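Local coordinates for protein Bd3459 (Bdellovibrio bacteriovorus, PDB 5CEC) that probably acts on peptidoglycan cross-links as a predatory serine-type D-Ala-D-Ala endopeptidase or carboxypeptidase and is bound by the ankyrin-repeat immunity protein Bd3460, at residues 193-205 with 424-436. The protein carries 1 engineered substitution. Sequence-based numbering, arbitrary orientation.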
# COMPACT_ATOMS: atom_id res chain seq x y z
N ILE A 193 14.59 1.50 -15.33
CA ILE A 193 13.83 0.66 -14.38
C ILE A 193 12.50 0.29 -15.01
O ILE A 193 12.11 -0.88 -15.02
CB ILE A 193 13.64 1.36 -13.02
CG1 ILE A 193 14.99 1.50 -12.28
CG2 ILE A 193 12.60 0.64 -12.15
CD1 ILE A 193 14.94 2.49 -11.13
N LEU A 194 11.82 1.28 -15.60
CA LEU A 194 10.52 1.01 -16.22
C LEU A 194 10.67 0.09 -17.43
O LEU A 194 9.88 -0.84 -17.61
CB LEU A 194 9.86 2.31 -16.66
CG LEU A 194 8.50 2.15 -17.35
CD1 LEU A 194 7.49 1.55 -16.38
CD2 LEU A 194 8.06 3.49 -17.92
N LYS A 195 11.65 0.36 -18.28
CA LYS A 195 11.83 -0.39 -19.52
C LYS A 195 12.08 -1.86 -19.21
O LYS A 195 11.57 -2.74 -19.92
CB LYS A 195 12.98 0.20 -20.35
CG LYS A 195 13.30 -0.55 -21.64
CD LYS A 195 14.29 0.21 -22.50
CE LYS A 195 14.53 -0.50 -23.82
NZ LYS A 195 15.21 -1.81 -23.65
N THR A 196 12.83 -2.14 -18.14
CA THR A 196 13.09 -3.50 -17.72
C THR A 196 11.83 -4.20 -17.23
O THR A 196 11.59 -5.34 -17.58
CB THR A 196 14.17 -3.53 -16.63
OG1 THR A 196 15.38 -3.00 -17.19
CG2 THR A 196 14.42 -4.94 -16.12
N LYS A 197 11.02 -3.50 -16.42
CA LYS A 197 9.71 -4.02 -16.01
C LYS A 197 8.82 -4.27 -17.21
O LYS A 197 8.17 -5.32 -17.30
CB LYS A 197 9.01 -3.06 -15.05
CG LYS A 197 9.63 -3.01 -13.68
CD LYS A 197 9.03 -1.90 -12.85
CE LYS A 197 9.77 -1.75 -11.53
NZ LYS A 197 9.36 -2.79 -10.55
N ALA A 198 8.78 -3.31 -18.13
CA ALA A 198 7.95 -3.47 -19.33
C ALA A 198 8.32 -4.71 -20.14
O ALA A 198 7.46 -5.44 -20.61
CB ALA A 198 8.04 -2.23 -20.20
N ALA A 199 9.61 -4.92 -20.32
CA ALA A 199 10.07 -6.11 -21.01
C ALA A 199 9.63 -7.42 -20.33
O ALA A 199 9.31 -8.41 -21.02
CB ALA A 199 11.58 -6.06 -21.11
N ARG A 200 9.57 -7.44 -19.00
CA ARG A 200 9.09 -8.62 -18.28
C ARG A 200 7.62 -8.98 -18.56
O ARG A 200 7.24 -10.13 -18.42
CB ARG A 200 9.32 -8.49 -16.78
CG ARG A 200 10.78 -8.52 -16.38
CD ARG A 200 10.99 -8.19 -14.92
NE ARG A 200 10.29 -9.15 -14.06
CZ ARG A 200 9.98 -8.94 -12.78
NH1 ARG A 200 10.28 -7.79 -12.17
NH2 ARG A 200 9.33 -9.89 -12.11
N ILE A 201 6.82 -8.00 -18.96
CA ILE A 201 5.43 -8.23 -19.35
C ILE A 201 5.24 -8.16 -20.87
O ILE A 201 4.12 -8.06 -21.35
CB ILE A 201 4.44 -7.30 -18.60
CG1 ILE A 201 4.58 -5.83 -19.00
CG2 ILE A 201 4.62 -7.45 -17.08
CD1 ILE A 201 3.40 -4.99 -18.56
N GLY A 202 6.33 -8.25 -21.63
CA GLY A 202 6.24 -8.37 -23.07
C GLY A 202 6.02 -7.09 -23.84
O GLY A 202 5.52 -7.14 -24.94
N VAL A 203 6.33 -5.94 -23.24
CA VAL A 203 6.15 -4.64 -23.88
C VAL A 203 7.50 -4.07 -24.31
O VAL A 203 8.44 -4.01 -23.52
CB VAL A 203 5.46 -3.65 -22.92
CG1 VAL A 203 5.39 -2.24 -23.52
CG2 VAL A 203 4.07 -4.14 -22.55
N GLN A 204 7.55 -3.63 -25.57
CA GLN A 204 8.72 -3.01 -26.17
C GLN A 204 8.73 -1.51 -25.93
O GLN A 204 7.69 -0.86 -26.00
CB GLN A 204 8.72 -3.30 -27.67
CG GLN A 204 9.83 -2.69 -28.49
CD GLN A 204 9.52 -2.81 -29.97
OE1 GLN A 204 9.30 -3.91 -30.48
NE2 GLN A 204 9.47 -1.67 -30.66
N MET A 205 9.90 -0.97 -25.62
CA MET A 205 10.11 0.46 -25.43
C MET A 205 11.38 0.90 -26.15
O MET A 205 12.32 0.11 -26.32
CB MET A 205 10.13 0.82 -23.94
CG MET A 205 8.81 0.56 -23.24
SD MET A 205 8.80 1.08 -21.53
CE MET A 205 8.81 2.86 -21.70
N GLN A 424 2.20 -10.59 -9.57
CA GLN A 424 1.94 -9.77 -10.74
C GLN A 424 2.87 -8.55 -10.74
O GLN A 424 3.42 -8.17 -9.69
CB GLN A 424 0.46 -9.38 -10.76
CG GLN A 424 -0.45 -10.62 -10.86
CD GLN A 424 -1.92 -10.29 -10.80
OE1 GLN A 424 -2.29 -9.15 -10.57
NE2 GLN A 424 -2.77 -11.29 -10.99
N LEU A 425 3.08 -7.96 -11.92
CA LEU A 425 3.87 -6.76 -12.07
C LEU A 425 3.00 -5.70 -12.72
O LEU A 425 3.05 -5.49 -13.92
CB LEU A 425 5.11 -7.06 -12.91
CG LEU A 425 6.15 -5.96 -13.02
CD1 LEU A 425 6.71 -5.61 -11.64
CD2 LEU A 425 7.28 -6.42 -13.96
N PRO A 426 2.19 -4.99 -11.90
CA PRO A 426 1.23 -4.08 -12.48
C PRO A 426 1.90 -2.78 -12.93
O PRO A 426 2.55 -2.10 -12.12
CB PRO A 426 0.21 -3.89 -11.35
CG PRO A 426 0.99 -4.14 -10.10
CD PRO A 426 2.01 -5.15 -10.46
N LEU A 427 1.81 -2.47 -14.22
CA LEU A 427 2.27 -1.21 -14.78
C LEU A 427 1.06 -0.43 -15.28
O LEU A 427 -0.04 -0.99 -15.41
CB LEU A 427 3.24 -1.48 -15.95
CG LEU A 427 4.48 -2.30 -15.61
CD1 LEU A 427 5.38 -2.41 -16.84
CD2 LEU A 427 5.25 -1.78 -14.43
N PRO A 428 1.24 0.85 -15.63
CA PRO A 428 0.12 1.64 -16.11
C PRO A 428 -0.34 1.28 -17.51
O PRO A 428 -1.39 1.73 -17.94
CB PRO A 428 0.64 3.10 -16.07
CG PRO A 428 1.80 3.06 -15.11
CD PRO A 428 2.42 1.70 -15.34
N PHE A 429 0.46 0.46 -18.19
CA PHE A 429 0.24 0.06 -19.58
C PHE A 429 0.54 -1.43 -19.69
O PHE A 429 1.23 -2.01 -18.82
CB PHE A 429 1.13 0.89 -20.53
CG PHE A 429 2.58 0.88 -20.16
CD1 PHE A 429 3.42 -0.13 -20.61
CD2 PHE A 429 3.12 1.88 -19.36
CE1 PHE A 429 4.74 -0.14 -20.24
CE2 PHE A 429 4.45 1.87 -19.00
CZ PHE A 429 5.26 0.85 -19.45
N ASP A 430 0.09 -2.05 -20.78
CA ASP A 430 0.46 -3.43 -21.08
C ASP A 430 0.66 -3.58 -22.59
O ASP A 430 0.74 -2.58 -23.29
CB ASP A 430 -0.54 -4.42 -20.47
CG ASP A 430 -1.87 -4.47 -21.21
OD1 ASP A 430 -2.10 -3.66 -22.14
OD2 ASP A 430 -2.71 -5.34 -20.88
N LYS A 431 0.71 -4.81 -23.08
CA LYS A 431 0.95 -5.07 -24.51
C LYS A 431 -0.19 -4.63 -25.45
O LYS A 431 -0.02 -4.67 -26.66
CB LYS A 431 1.34 -6.54 -24.72
CG LYS A 431 0.19 -7.53 -24.61
CD LYS A 431 0.63 -8.97 -24.84
CE LYS A 431 1.38 -9.55 -23.66
NZ LYS A 431 1.88 -10.93 -23.93
N TYR A 432 -1.32 -4.18 -24.90
CA TYR A 432 -2.40 -3.59 -25.72
C TYR A 432 -2.46 -2.08 -25.66
O TYR A 432 -3.36 -1.47 -26.24
CB TYR A 432 -3.75 -4.24 -25.40
CG TYR A 432 -3.74 -5.73 -25.66
CD1 TYR A 432 -3.90 -6.23 -26.96
CD2 TYR A 432 -3.50 -6.63 -24.63
CE1 TYR A 432 -3.85 -7.60 -27.20
CE2 TYR A 432 -3.47 -8.00 -24.87
CZ TYR A 432 -3.63 -8.47 -26.16
OH TYR A 432 -3.59 -9.82 -26.39
N SER A 433 -1.47 -1.47 -25.00
CA SER A 433 -1.44 -0.02 -24.82
C SER A 433 -0.75 0.74 -25.93
O SER A 433 -0.79 1.96 -25.94
CB SER A 433 -0.75 0.33 -23.50
OG SER A 433 -1.46 -0.20 -22.38
N TYR A 434 -0.14 0.03 -26.87
CA TYR A 434 0.55 0.70 -27.96
C TYR A 434 -0.36 1.69 -28.68
O TYR A 434 -1.56 1.43 -28.85
CB TYR A 434 1.08 -0.30 -28.96
CG TYR A 434 2.13 -1.24 -28.41
CD1 TYR A 434 3.41 -0.78 -28.13
CD2 TYR A 434 1.87 -2.60 -28.21
CE1 TYR A 434 4.39 -1.63 -27.67
CE2 TYR A 434 2.85 -3.46 -27.74
CZ TYR A 434 4.11 -2.96 -27.46
OH TYR A 434 5.11 -3.78 -27.01
N LEU A 435 0.19 2.82 -29.09
CA LEU A 435 -0.59 3.80 -29.82
C LEU A 435 -1.08 3.21 -31.10
O LEU A 435 -0.28 2.75 -31.91
CB LEU A 435 0.23 4.99 -30.24
CG LEU A 435 0.41 6.21 -29.43
CD1 LEU A 435 1.25 7.24 -30.18
CD2 LEU A 435 -0.95 6.80 -29.04
N THR A 436 -2.38 3.30 -31.32
CA THR A 436 -3.00 2.65 -32.46
C THR A 436 -4.09 3.55 -33.03
O THR A 436 -4.74 4.28 -32.29
CB THR A 436 -3.59 1.31 -32.01
OG1 THR A 436 -2.59 0.62 -31.24
CG2 THR A 436 -3.96 0.47 -33.20
O HOH W 1 1.45 -7.11 -21.26
O HOH W 2 4.59 -6.39 -27.35
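Phe429 and Leu427 pack against Leu194 and Ala198 near the C-terminal end of helix 188-200. The Phe429 ring presents its edge to Ala198, with CE1 3.9 Å from Ala198 CB. Leu194 CD1, Val203 CG1 and Met205 SD approach this ring obliquely, the sulfur as a Met-aromatic contact. Phe123 of helix 118-130 stacks with it. Leu427 CD1 touches Ile201 CD1 (3.7 Å) and Ala198 CA, while its CD2 touches Lys197 CB and CD. With CG1 between backbone N and carbonyl carbon (chi1 68°), Ile201 extends CD1 as far as Phe429 O. Further out, Leu425 CD2 sits over one guanidinium face of Arg200, offset toward its rim, 3.8 Å from Arg200 NH1. Val203 CG2 meets the peptide link between Asp430 and Lys431. At the polar edge, Gln204 N donates to Tyr434 OH (2.8 Å) in a nearly straight bond, in the plane of the ring. One water joins Gly202 O to Tyr434 OH; another joins Ile201 O to Lys431 N. Asp430 OD1 accepts from Tyr432 N in an Asx turn and makes a salt bridge to Arg89. Gly202, at positive phi, is the C-prime residue of a Schellman motif that ends the helix, with Val203 N bonded to Ala198 O and Gly202 N to Ala199 O. Here the chain near the C-terminus covers the last turns of helix 188-200 and the loop that leaves its Schellman-capped end.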